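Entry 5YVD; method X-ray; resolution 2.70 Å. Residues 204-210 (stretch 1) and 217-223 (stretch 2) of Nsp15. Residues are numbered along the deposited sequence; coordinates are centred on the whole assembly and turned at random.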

# COMPACT_ATOMS: atom_id res chain seq x y z
N SER A 204 -47.75 11.71 -3.27
CA SER A 204 -49.08 11.94 -3.82
C SER A 204 -50.05 10.89 -3.27
O SER A 204 -49.64 9.91 -2.66
CB SER A 204 -49.03 11.82 -5.34
OG SER A 204 -48.99 10.45 -5.72
N ASP A 205 -51.34 11.08 -3.50
CA ASP A 205 -52.33 10.12 -3.02
C ASP A 205 -52.19 8.76 -3.69
O ASP A 205 -52.31 7.71 -3.05
CB ASP A 205 -53.73 10.67 -3.26
CG ASP A 205 -54.17 11.60 -2.17
OD1 ASP A 205 -53.70 11.45 -1.02
OD2 ASP A 205 -54.99 12.49 -2.48
N MET A 206 -51.93 8.78 -4.98
CA MET A 206 -51.67 7.55 -5.71
C MET A 206 -50.48 6.81 -5.09
O MET A 206 -50.57 5.60 -4.84
CB MET A 206 -51.43 7.85 -7.19
CG MET A 206 -51.59 6.65 -8.08
SD MET A 206 -50.82 6.92 -9.69
CE MET A 206 -52.16 7.72 -10.56
N GLU A 207 -49.38 7.50 -4.81
CA GLU A 207 -48.22 6.82 -4.22
C GLU A 207 -48.56 6.17 -2.88
O GLU A 207 -48.13 5.06 -2.61
CB GLU A 207 -47.01 7.77 -4.11
CG GLU A 207 -46.48 8.20 -5.48
CD GLU A 207 -44.97 8.49 -5.55
OE1 GLU A 207 -44.42 9.18 -4.65
OE2 GLU A 207 -44.34 8.04 -6.55
N LYS A 208 -49.39 6.84 -2.07
CA LYS A 208 -49.77 6.29 -0.76
C LYS A 208 -50.60 5.03 -0.89
O LYS A 208 -50.37 4.04 -0.17
CB LYS A 208 -50.56 7.32 0.06
CG LYS A 208 -49.75 8.52 0.53
CD LYS A 208 -50.61 9.45 1.39
CE LYS A 208 -50.13 10.89 1.33
NZ LYS A 208 -49.41 11.23 2.59
N ASP A 209 -51.59 5.07 -1.78
CA ASP A 209 -52.43 3.92 -1.98
C ASP A 209 -51.53 2.78 -2.46
O ASP A 209 -51.64 1.64 -1.99
CB ASP A 209 -53.54 4.22 -3.00
CG ASP A 209 -54.65 5.13 -2.43
OD1 ASP A 209 -54.69 5.40 -1.21
OD2 ASP A 209 -55.51 5.55 -3.23
N PHE A 210 -50.59 3.10 -3.35
CA PHE A 210 -49.75 2.09 -3.91
C PHE A 210 -49.04 1.30 -2.82
O PHE A 210 -48.97 0.07 -2.87
CB PHE A 210 -48.73 2.67 -4.88
CG PHE A 210 -47.87 1.62 -5.53
CD1 PHE A 210 -48.33 0.90 -6.62
CD2 PHE A 210 -46.62 1.31 -5.03
CE1 PHE A 210 -47.54 -0.08 -7.22
CE2 PHE A 210 -45.83 0.34 -5.61
CZ PHE A 210 -46.29 -0.36 -6.72
N VAL A 217 -56.87 -4.21 -6.08
CA VAL A 217 -57.69 -3.06 -5.68
C VAL A 217 -57.15 -1.74 -6.26
O VAL A 217 -57.91 -0.80 -6.54
CB VAL A 217 -57.76 -2.98 -4.13
CG1 VAL A 217 -58.45 -1.72 -3.66
CG2 VAL A 217 -58.46 -4.20 -3.56
N PHE A 218 -55.84 -1.65 -6.41
CA PHE A 218 -55.19 -0.44 -6.88
C PHE A 218 -55.31 -0.35 -8.41
O PHE A 218 -55.73 0.69 -8.96
CB PHE A 218 -53.72 -0.44 -6.42
CG PHE A 218 -52.93 0.78 -6.85
CD1 PHE A 218 -52.80 1.87 -6.00
CD2 PHE A 218 -52.31 0.81 -8.09
CE1 PHE A 218 -52.09 2.98 -6.39
CE2 PHE A 218 -51.61 1.92 -8.49
CZ PHE A 218 -51.49 3.01 -7.64
N ILE A 219 -54.94 -1.43 -9.10
CA ILE A 219 -55.06 -1.49 -10.55
C ILE A 219 -56.44 -1.01 -10.98
O ILE A 219 -56.57 -0.18 -11.90
CB ILE A 219 -54.76 -2.91 -11.10
CG1 ILE A 219 -53.25 -3.21 -11.03
CG2 ILE A 219 -55.19 -3.04 -12.56
CD1 ILE A 219 -52.87 -4.62 -11.38
N LYS A 220 -57.47 -1.50 -10.28
CA LYS A 220 -58.85 -1.17 -10.63
C LYS A 220 -59.27 0.24 -10.20
O LYS A 220 -60.01 0.90 -10.92
CB LYS A 220 -59.81 -2.22 -10.08
CG LYS A 220 -59.65 -3.57 -10.76
CD LYS A 220 -60.33 -4.69 -9.99
CE LYS A 220 -60.21 -6.01 -10.73
NZ LYS A 220 -60.83 -7.16 -10.00
N LYS A 221 -58.80 0.70 -9.05
CA LYS A 221 -59.07 2.08 -8.64
C LYS A 221 -58.59 3.14 -9.64
O LYS A 221 -59.25 4.18 -9.81
CB LYS A 221 -58.42 2.37 -7.31
CG LYS A 221 -58.45 3.83 -6.91
CD LYS A 221 -58.40 4.00 -5.40
CE LYS A 221 -58.26 5.47 -5.04
NZ LYS A 221 -58.26 5.68 -3.57
N TYR A 222 -57.45 2.89 -10.28
CA TYR A 222 -56.81 3.90 -11.15
C TYR A 222 -56.91 3.54 -12.64
O TYR A 222 -56.32 4.21 -13.49
CB TYR A 222 -55.35 4.14 -10.72
CG TYR A 222 -55.25 4.85 -9.38
CD1 TYR A 222 -54.92 4.16 -8.22
CD2 TYR A 222 -55.52 6.22 -9.27
CE1 TYR A 222 -54.86 4.80 -6.99
CE2 TYR A 222 -55.46 6.87 -8.04
CZ TYR A 222 -55.13 6.16 -6.91
OH TYR A 222 -55.09 6.77 -5.68
N GLY A 223 -57.68 2.49 -12.96
CA GLY A 223 -57.93 2.10 -14.36
C GLY A 223 -56.71 1.54 -15.08
O GLY A 223 -56.56 1.74 -16.29

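Two helical segments of one chain pack nearly antiparallel, their axes 154° apart in direction and 10.7 Å at closest approach, so that Met206 sits near Tyr222 and Phe210 near Phe218. The contact is small, 323 Å² summed over both sides, and it rests on a few well-chosen side chains.

Stretch 1 opens with Ser204, which does not touch its partner but starts the helix that does. With chi1 in p, its OG accepts from Glu207 N at 3.1 Å in a nearly straight capping bond, satisfying an amide that the first turn of a helix would otherwise leave without an acceptor. Asp205, exposed, only grazes the contact through its backbone.

Met206 is the first real contact. Its CA-to-CB bond points sideways, yet the t chi1 and t chi2 chain lies across the aromatic side chains of stretch 2. CG sits over one face of the Tyr222 ring, 3.8 Å from the centroid in a CH-pi contact, and the same atom reaches Phe218 CZ at 3.7 Å. An unbranched, apolar side chain suits a corner where it can rest on the face of one ring and against the CZ of another. The backbone contributes too: Met206 O lies at the edge of the Phe218 ring, 3.4 Å from CE1, while still accepting the helical bond from Phe210 N at 2.9 Å.

Glu207 points away and is buried, and Lys208, whose end leads away, is exposed; neither takes part. One step on, Asp209 points toward stretch 2 and supplies the polar center of the contact. Its OD2 accepts from Tyr222 OH at 2.8 Å and also from Lys221 NZ at 2.8 Å, the latter bond forming part of a salt bridge. A single carboxylate oxygen thus ties down two consecutive residues. The lysine spans the distance with all four chi angles in t, whereas the tyrosine offers a ring for Met206 and a hydroxyl for Asp209. The aspartate's CB adds a contact of 3.9 Å to Phe218 CD1.

Phe210 closes the stretch from a buried position. Its ring turns an edge toward the face of Phe218, with centroids 5.4 Å apart and planes at 80°, and its CB lies 3.7 Å from Phe218 CE1. Phe218, also buried and with chi1 in t, points toward stretch 1 and has 86 Å² covered by it, the largest share of any residue here. The rule to read is economical: one phenylalanine fills the space between the helices and takes the edge of a second on its face, methionine fits against the rings, and one aspartate satisfies the polar groups beside them.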